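Local coordinates for CBS domain-containing protein CBSX1, chloroplastic (Arabidopsis thaliana, PDB 4GQV), which probably helps regulate chloroplast thioredoxins through its pair of CBS domains, a module that in many relatives senses adenosine nucleotides, at residues His18-Thr23 against Phe41-Glu46; Leu110-Lys115 against Arg131-Val136. All coordinates share one frame; numbering follows the deposited sequence.

Contact 1. Residues His18-Thr23 against Phe41-Glu46; sequences HVVKPT and FPVIDE
Val20 lays its CG1 methyl over the centre of the Phe41 ring, 3.9 Å from the centroid and only 7° off the normal, a CH-pi contact in which the methyl meets a face. Its chi1 of -70° turns CG1 anti to the carbonyl carbon, and CG2 goes instead to Val43, with the two CG2 methyls 3.9 Å apart. Phe41 also packs on Ala29, Leu32 and Leu33 of helix 26-36. The backbones pair in parallel fashion through a single bridge: Val20 N donates to Pro42 O at 3.0 Å, and Ile44 N returns a bond to Val20 O at 2.9 Å. Beside this pairing, Val19 brings CG2 to within 3.6 Å of Ile44 CD1 and rests CG1 on the Pro42 ring. Lys21 starts away from the strand, but a bend at chi2 carries its aliphatic chain past Ile44 O and across the carboxylate of Glu46, with CE 3.5 Å from OE1. The salt bridge from Lys21 NZ to Glu46 OE1 is long, at 3.9 Å. An alanine in place of Lys21 would probably leave Glu46 without this charge partner and without the chain that lies across its carboxylate. The chemistry thus grades from buried methyl, ring and backbone contacts to a loose charged pair at the outer end, which implies that the inner part is tied more closely than the charged end.

Contact 2. Residues Leu110-Lys115 against Arg131-Val136; sequences LVVEEK and RRLPVV
Val112 O is held by two groups of the facing strand. Val136 N donates to it at 3.0 Å, and the CA-H of Val135 adds a weaker contact, with Val135 CA 3.3 Å from the oxygen. The same residue uses its other backbone group as well, since Val112 N donates to Pro134 O at 3.0 Å in a bond of 167° at the hydrogen. Val112 therefore bridges to Val135 in parallel sense, its two peptide groups reaching the residues before and after it. Proline has no N-H to give, but Pro134 still serves as an acceptor here.

The two methyls of Val112 go to different neighbours. With chi1 at -60°, CG1 lies anti to the carbonyl carbon and meets Leu133 CD1 across nearly perpendicular side chains, while CG2 packs 3.9 Å from Val135 CG2. Leu133 continues inward onto Ile124 and Leu125 of helix 118-127, so these branched chains join the pairing to the helix. Val111 divides its methyls in the same way: CG1 touches Val136 CG2 at 3.7 Å, and CG2 sits against Pro134 CG. Farther along, Val135 CG1, anti to its own backbone N, lies against the main chain of Glu113, 3.4 Å from Glu113 C, and also meets Glu114 CG at 3.8 Å. Glu113 N is hydrogen-bonded to Thr116 OG1, in the loop just before helix 118-127. Extended chain, helix 118-127 and strand 134-136, paired in parallel through one bridge, are consistent with the beta-alpha-beta unit of a CBS domain, here the second of the pair.

Contacts 1 and 2 are a worked example of internal repetition: each CBS domain pairs a valine with a Pro-Val strand, Val20 with 42-44 in one and Val112 with 134-136 in the other. Their centres lie 15 Å apart, and the nearest approach joins Phe41 N to Arg132 NH1 at 3.8 Å, as packing; Arg132 NH2 is hydrogen-bonded to Thr39 O. The exchange is reciprocal, for Val19, Pro42 and Ile44 pack on Leu142 of the second domain, while Val111, Pro134 and Val136 pack on Leu50 of the first. This mutual arrangement is consistent with a CBS pair. Beyond it, Arg131 forms a salt bridge with Asp56 of the second subunit.

Contact 1. Residues His18-Thr23 against Phe41-Glu46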
ATOM      1  N   HIS A  18       7.726 -10.096  -4.870  1.00 61.69           N
ATOM      2  CA  HIS A  18       6.914 -10.190  -6.081  1.00 60.64           C
ATOM      3  C   HIS A  18       7.505  -9.257  -7.129  1.00 52.17           C
ATOM      4  O   HIS A  18       7.603  -8.058  -6.911  1.00 55.45           O
ATOM      5  CB  HIS A  18       5.426  -9.888  -5.814  1.00 57.00           C
ATOM      6  CG  HIS A  18       4.802 -10.798  -4.804  1.00 58.97           C
ATOM      7  ND1 HIS A  18       4.243 -10.340  -3.626  1.00 63.56           N
ATOM      8  CD2 HIS A  18       4.685 -12.148  -4.771  1.00 57.49           C
ATOM      9  CE1 HIS A  18       3.804 -11.366  -2.920  1.00 63.87           C
ATOM     10  NE2 HIS A  18       4.059 -12.473  -3.593  1.00 64.37           N
ATOM     11  N   VAL A  19       7.906  -9.836  -8.255  1.00 42.75           N
ATOM     12  CA  VAL A  19       8.584  -9.125  -9.315  1.00 43.65           C
ATOM     13  C   VAL A  19       7.807  -9.282 -10.606  1.00 44.32           C
ATOM     14  O   VAL A  19       6.911 -10.114 -10.701  1.00 45.76           O
ATOM     15  CB  VAL A  19       9.997  -9.701  -9.538  1.00 46.54           C
ATOM     16  CG1 VAL A  19      10.880  -9.416  -8.342  1.00 44.75           C
ATOM     17  CG2 VAL A  19       9.927 -11.188  -9.793  1.00 42.34           C
ATOM     18  N   VAL A  20       8.144  -8.482 -11.607  1.00 33.42           N
ATOM     19  CA  VAL A  20       7.614  -8.725 -12.939  1.00 30.31           C
ATOM     20  C   VAL A  20       8.741  -8.494 -13.903  1.00 31.26           C
ATOM     21  O   VAL A  20       9.788  -8.005 -13.509  1.00 40.53           O
ATOM     22  CB  VAL A  20       6.394  -7.800 -13.326  1.00 38.79           C
ATOM     23  CG1 VAL A  20       5.134  -8.151 -12.542  1.00 35.50           C
ATOM     24  CG2 VAL A  20       6.728  -6.315 -13.217  1.00 28.24           C
ATOM     25  N   LYS A  21       8.540  -8.807 -15.171  1.00 29.23           N
ATOM     26  CA  LYS A  21       9.563  -8.511 -16.165  1.00 31.07           C
ATOM     27  C   LYS A  21       8.978  -7.493 -17.088  1.00 28.39           C
ATOM     28  O   LYS A  21       7.766  -7.271 -17.048  1.00 30.29           O
ATOM     29  CB  LYS A  21       9.951  -9.778 -16.930  1.00 34.21           C
ATOM     30  CG  LYS A  21      10.489 -10.868 -16.035  1.00 37.17           C
ATOM     31  CD  LYS A  21      11.854 -11.339 -16.479  1.00 38.41           C
ATOM     32  CE  LYS A  21      12.252 -12.568 -15.686  1.00 43.21           C
ATOM     33  NZ  LYS A  21      11.176 -13.596 -15.719  1.00 45.88           N
ATOM     34  N   PRO A  22       9.810  -6.863 -17.931  1.00 35.53           N
ATOM     35  CA  PRO A  22       9.208  -5.969 -18.936  1.00 39.45           C
ATOM     36  C   PRO A  22       8.308  -6.726 -19.941  1.00 41.93           C
ATOM     37  O   PRO A  22       7.516  -6.083 -20.639  1.00 43.83           O
ATOM     38  CB  PRO A  22      10.425  -5.381 -19.667  1.00 40.93           C
ATOM     39  CG  PRO A  22      11.602  -5.685 -18.810  1.00 38.19           C
ATOM     40  CD  PRO A  22      11.274  -6.921 -18.044  1.00 32.35           C
ATOM     41  N   THR A  23       8.449  -8.054 -20.016  1.00 42.74           N
ATOM     42  CA  THR A  23       7.646  -8.900 -20.912  1.00 46.93           C
ATOM     43  C   THR A  23       6.306  -9.217 -20.285  1.00 45.72           C
ATOM     44  O   THR A  23       5.419  -9.751 -20.947  1.00 49.68           O
ATOM     45  CB  THR A  23       8.313 -10.276 -21.222  1.00 39.04           C
ATOM     46  OG1 THR A  23       8.581 -10.978 -19.996  1.00 37.75           O
ATOM     47  CG2 THR A  23       9.579 -10.087 -21.991  1.00 35.43           C
ATOM     48  N   PHE A  41       5.482  -3.322  -8.231  1.00 31.55           N
ATOM     49  CA  PHE A  41       6.537  -4.317  -8.142  1.00 31.79           C
ATOM     50  C   PHE A  41       7.798  -3.684  -8.677  1.00 27.20           C
ATOM     51  O   PHE A  41       7.731  -2.741  -9.480  1.00 28.73           O
ATOM     52  CB  PHE A  41       6.289  -5.552  -9.048  1.00 38.93           C
ATOM     53  CG  PHE A  41       4.847  -5.843  -9.363  1.00 33.10           C
ATOM     54  CD1 PHE A  41       4.242  -6.969  -8.839  1.00 38.43           C
ATOM     55  CD2 PHE A  41       4.121  -5.033 -10.217  1.00 34.38           C
ATOM     56  CE1 PHE A  41       2.918  -7.267  -9.129  1.00 44.30           C
ATOM     57  CE2 PHE A  41       2.786  -5.325 -10.502  1.00 40.90           C
ATOM     58  CZ  PHE A  41       2.201  -6.451  -9.966  1.00 36.75           C
ATOM     59  N   PRO A  42       8.941  -4.220  -8.255  1.00 23.75           N
ATOM     60  CA  PRO A  42      10.187  -4.141  -9.014  1.00 28.97           C
ATOM     61  C   PRO A  42      10.075  -4.964 -10.306  1.00 27.43           C
ATOM     62  O   PRO A  42       9.311  -5.947 -10.423  1.00 31.68           O
ATOM     63  CB  PRO A  42      11.223  -4.767  -8.055  1.00 25.73           C
ATOM     64  CG  PRO A  42      10.444  -5.754  -7.309  1.00 30.36           C
ATOM     65  CD  PRO A  42       9.072  -5.126  -7.102  1.00 31.44           C
ATOM     66  N   VAL A  43      10.842  -4.521 -11.281  1.00 29.85           N
ATOM     67  CA  VAL A  43      10.820  -5.040 -12.631  1.00 32.25           C
ATOM     68  C   VAL A  43      12.238  -5.465 -12.966  1.00 33.99           C
ATOM     69  O   VAL A  43      13.143  -4.615 -13.006  1.00 34.10           O
ATOM     70  CB  VAL A  43      10.374  -3.982 -13.670  1.00 30.92           C
ATOM     71  CG1 VAL A  43      10.135  -4.654 -15.048  1.00 35.98           C
ATOM     72  CG2 VAL A  43       9.117  -3.237 -13.204  1.00 28.03           C
ATOM     73  N   ILE A  44      12.410  -6.770 -13.206  1.00 38.19           N
ATOM     74  CA  ILE A  44      13.707  -7.372 -13.481  1.00 42.27           C
ATOM     75  C   ILE A  44      13.840  -7.861 -14.918  1.00 47.70           C
ATOM     76  O   ILE A  44      12.840  -8.210 -15.547  1.00 49.44           O
ATOM     77  CB  ILE A  44      13.992  -8.572 -12.535  1.00 46.59           C
ATOM     78  CG1 ILE A  44      12.875  -9.607 -12.632  1.00 48.15           C
ATOM     79  CG2 ILE A  44      14.159  -8.114 -11.086  1.00 39.12           C
ATOM     80  CD1 ILE A  44      13.030 -10.756 -11.652  1.00 53.16           C
ATOM     81  N   ASP A  45      15.067  -7.869 -15.446  1.00 37.90           N
ATOM     82  CA  ASP A  45      15.312  -8.525 -16.720  1.00 39.63           C
ATOM     83  C   ASP A  45      15.572 -10.020 -16.473  1.00 44.87           C
ATOM     84  O   ASP A  45      15.298 -10.506 -15.375  1.00 46.35           O
ATOM     85  CB  ASP A  45      16.374  -7.819 -17.585  1.00 42.59           C
ATOM     86  CG  ASP A  45      17.813  -8.021 -17.100  1.00 43.74           C
ATOM     87  OD1 ASP A  45      18.694  -7.414 -17.738  1.00 40.21           O
ATOM     88  OD2 ASP A  45      18.076  -8.762 -16.120  1.00 43.54           O
ATOM     89  N   GLU A  46      16.054 -10.754 -17.474  1.00 48.68           N
ATOM     90  CA  GLU A  46      16.203 -12.210 -17.328  1.00 50.62           C
ATOM     91  C   GLU A  46      17.339 -12.557 -16.383  1.00 45.75           C
ATOM     92  O   GLU A  46      17.354 -13.622 -15.770  1.00 47.97           O
ATOM     93  CB  GLU A  46      16.420 -12.891 -18.681  1.00 51.29           C
ATOM     94  CG  GLU A  46      15.421 -12.502 -19.750  1.00 49.42           C
ATOM     95  CD  GLU A  46      13.994 -12.802 -19.339  1.00 55.84           C
ATOM     96  OE1 GLU A  46      13.787 -13.761 -18.559  1.00 51.81           O
ATOM     97  OE2 GLU A  46      13.080 -12.068 -19.786  1.00 53.59           O
TER

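Contact 2. Residues Leu110-Lys115 against Arg131-Val136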
ATOM      1  N   LEU A 110      15.770   5.118  -7.535  1.00 48.27           N
ATOM      2  CA  LEU A 110      16.668   5.204  -6.384  1.00 39.76           C
ATOM      3  C   LEU A 110      16.813   3.836  -5.718  1.00 38.39           C
ATOM      4  O   LEU A 110      15.834   3.115  -5.504  1.00 31.69           O
ATOM      5  CB  LEU A 110      16.129   6.231  -5.396  1.00 39.53           C
ATOM      6  CG  LEU A 110      16.900   6.616  -4.145  1.00 46.16           C
ATOM      7  CD1 LEU A 110      18.260   7.234  -4.481  1.00 46.02           C
ATOM      8  CD2 LEU A 110      16.051   7.595  -3.357  1.00 46.78           C
ATOM      9  N   VAL A 111      18.053   3.485  -5.404  1.00 31.39           N
ATOM     10  CA  VAL A 111      18.406   2.112  -5.094  1.00 35.38           C
ATOM     11  C   VAL A 111      19.267   2.061  -3.827  1.00 33.97           C
ATOM     12  O   VAL A 111      20.084   2.958  -3.598  1.00 32.40           O
ATOM     13  CB  VAL A 111      19.149   1.509  -6.324  1.00 38.32           C
ATOM     14  CG1 VAL A 111      20.167   0.462  -5.946  1.00 31.47           C
ATOM     15  CG2 VAL A 111      18.153   0.978  -7.333  1.00 37.29           C
ATOM     16  N   VAL A 112      19.073   1.044  -2.992  1.00 29.52           N
ATOM     17  CA  VAL A 112      20.036   0.789  -1.912  1.00 36.12           C
ATOM     18  C   VAL A 112      20.718  -0.577  -1.987  1.00 35.59           C
ATOM     19  O   VAL A 112      20.370  -1.436  -2.825  1.00 35.13           O
ATOM     20  CB  VAL A 112      19.421   0.974  -0.501  1.00 35.58           C
ATOM     21  CG1 VAL A 112      18.918   2.409  -0.316  1.00 27.29           C
ATOM     22  CG2 VAL A 112      18.302  -0.050  -0.280  1.00 37.29           C
ATOM     23  N   GLU A 113      21.711  -0.760  -1.115  1.00 49.21           N
ATOM     24  CA  GLU A 113      22.448  -2.023  -1.017  1.00 50.02           C
ATOM     25  C   GLU A 113      22.062  -2.779   0.251  1.00 45.27           C
ATOM     26  O   GLU A 113      21.333  -2.262   1.087  1.00 48.84           O
ATOM     27  CB  GLU A 113      23.957  -1.758  -1.002  1.00 56.44           C
ATOM     28  CG  GLU A 113      24.411  -0.628  -1.924  1.00 60.48           C
ATOM     29  CD  GLU A 113      24.636  -1.096  -3.343  1.00 63.35           C
ATOM     30  OE1 GLU A 113      25.187  -2.204  -3.518  1.00 64.64           O
ATOM     31  OE2 GLU A 113      24.259  -0.364  -4.284  1.00 64.68           O
ATOM     32  N   GLU A 114      22.566  -3.997   0.405  1.00 42.33           N
ATOM     33  CA  GLU A 114      22.276  -4.788   1.604  1.00 45.90           C
ATOM     34  C   GLU A 114      23.064  -4.304   2.815  1.00 47.79           C
ATOM     35  O   GLU A 114      22.530  -4.209   3.929  1.00 43.60           O
ATOM     36  CB  GLU A 114      22.566  -6.268   1.363  1.00 48.36           C
ATOM     37  CG  GLU A 114      21.324  -7.075   1.071  1.00 45.19           C
ATOM     38  CD  GLU A 114      21.624  -8.525   0.828  1.00 50.87           C
ATOM     39  OE1 GLU A 114      22.054  -8.851  -0.298  1.00 57.89           O
ATOM     40  OE2 GLU A 114      21.425  -9.335   1.759  1.00 50.16           O
ATOM     41  N   LYS A 115      24.329  -3.975   2.573  1.00 46.46           N
ATOM     42  CA  LYS A 115      25.228  -3.527   3.622  1.00 50.33           C
ATOM     43  C   LYS A 115      24.949  -2.073   3.931  1.00 42.23           C
ATOM     44  O   LYS A 115      25.541  -1.497   4.828  1.00 40.45           O
ATOM     45  CB  LYS A 115      26.693  -3.705   3.192  1.00 51.25           C
ATOM     46  CG  LYS A 115      26.905  -4.806   2.155  1.00 55.55           C
ATOM     47  CD  LYS A 115      27.448  -4.273   0.813  1.00 56.99           C
ATOM     48  CE  LYS A 115      28.930  -4.653   0.639  1.00 59.14           C
ATOM     49  NZ  LYS A 115      29.479  -4.315  -0.715  1.00 55.27           N
ATOM     50  N   ARG A 131       7.937   4.745  -0.289  1.00 67.02           N
ATOM     51  CA  ARG A 131       7.520   3.780   0.720  1.00 66.49           C
ATOM     52  C   ARG A 131       8.310   2.492   0.559  1.00 62.73           C
ATOM     53  O   ARG A 131       8.319   1.648   1.439  1.00 64.39           O
ATOM     54  CB  ARG A 131       6.031   3.475   0.576  1.00 69.04           C
ATOM     55  CG  ARG A 131       5.113   4.433   1.276  1.00 65.93           C
ATOM     56  CD  ARG A 131       4.064   3.650   2.024  1.00 66.14           C
ATOM     57  NE  ARG A 131       3.245   4.511   2.868  1.00 65.46           N
ATOM     58  CZ  ARG A 131       2.089   5.045   2.491  1.00 70.10           C
ATOM     59  NH1 ARG A 131       1.606   4.807   1.279  1.00 73.46           N
ATOM     60  NH2 ARG A 131       1.411   5.814   3.326  1.00 68.30           N
ATOM     61  N   ARG A 132       8.957   2.355  -0.587  1.00 44.10           N
ATOM     62  CA  ARG A 132       9.719   1.168  -0.934  1.00 48.76           C
ATOM     63  C   ARG A 132      11.065   1.648  -1.464  1.00 43.39           C
ATOM     64  O   ARG A 132      11.171   2.795  -1.885  1.00 44.73           O
ATOM     65  CB  ARG A 132       8.959   0.340  -2.001  1.00 45.05           C
ATOM     66  CG  ARG A 132       7.482   0.077  -1.610  1.00 44.93           C
ATOM     67  CD  ARG A 132       6.706  -0.742  -2.641  1.00 53.33           C
ATOM     68  NE  ARG A 132       5.480  -0.078  -3.106  1.00 56.51           N
ATOM     69  CZ  ARG A 132       4.945  -0.265  -4.311  1.00 46.13           C
ATOM     70  NH1 ARG A 132       5.529  -1.076  -5.175  1.00 38.88           N
ATOM     71  NH2 ARG A 132       3.835   0.370  -4.663  1.00 55.21           N
ATOM     72  N   LEU A 133      12.087   0.795  -1.392  1.00 32.73           N
ATOM     73  CA  LEU A 133      13.356   0.997  -2.093  1.00 29.07           C
ATOM     74  C   LEU A 133      13.895  -0.365  -2.457  1.00 34.55           C
ATOM     75  O   LEU A 133      13.996  -1.229  -1.614  1.00 32.48           O
ATOM     76  CB  LEU A 133      14.395   1.719  -1.243  1.00 32.01           C
ATOM     77  CG  LEU A 133      14.144   3.190  -0.884  1.00 40.18           C
ATOM     78  CD1 LEU A 133      15.262   3.717   0.029  1.00 40.34           C
ATOM     79  CD2 LEU A 133      13.990   4.062  -2.126  1.00 32.71           C
ATOM     80  N   PRO A 134      14.237  -0.566  -3.731  1.00 38.03           N
ATOM     81  CA  PRO A 134      14.826  -1.851  -4.096  1.00 33.68           C
ATOM     82  C   PRO A 134      16.244  -1.992  -3.535  1.00 37.00           C
ATOM     83  O   PRO A 134      16.993  -1.017  -3.445  1.00 35.37           O
ATOM     84  CB  PRO A 134      14.836  -1.816  -5.628  1.00 33.97           C
ATOM     85  CG  PRO A 134      14.715  -0.377  -6.001  1.00 38.51           C
ATOM     86  CD  PRO A 134      13.994   0.310  -4.888  1.00 33.76           C
ATOM     87  N   VAL A 135      16.587  -3.216  -3.157  1.00 34.20           N
ATOM     88  CA  VAL A 135      17.908  -3.553  -2.680  1.00 32.46           C
ATOM     89  C   VAL A 135      18.562  -4.435  -3.709  1.00 35.00           C
ATOM     90  O   VAL A 135      17.997  -5.450  -4.120  1.00 41.60           O
ATOM     91  CB  VAL A 135      17.865  -4.333  -1.368  1.00 37.03           C
ATOM     92  CG1 VAL A 135      19.288  -4.393  -0.752  1.00 34.59           C
ATOM     93  CG2 VAL A 135      16.841  -3.710  -0.388  1.00 29.07           C
ATOM     94  N   VAL A 136      19.738  -4.036  -4.160  1.00 28.93           N
ATOM     95  CA  VAL A 136      20.445  -4.805  -5.169  1.00 31.32           C
ATOM     96  C   VAL A 136      21.894  -5.084  -4.715  1.00 36.30           C
ATOM     97  O   VAL A 136      22.405  -4.448  -3.793  1.00 34.77           O
ATOM     98  CB  VAL A 136      20.514  -4.048  -6.492  1.00 33.58           C
ATOM     99  CG1 VAL A 136      19.150  -3.505  -6.893  1.00 29.08           C
ATOM    100  CG2 VAL A 136      21.510  -2.921  -6.383  1.00 34.12           C
TER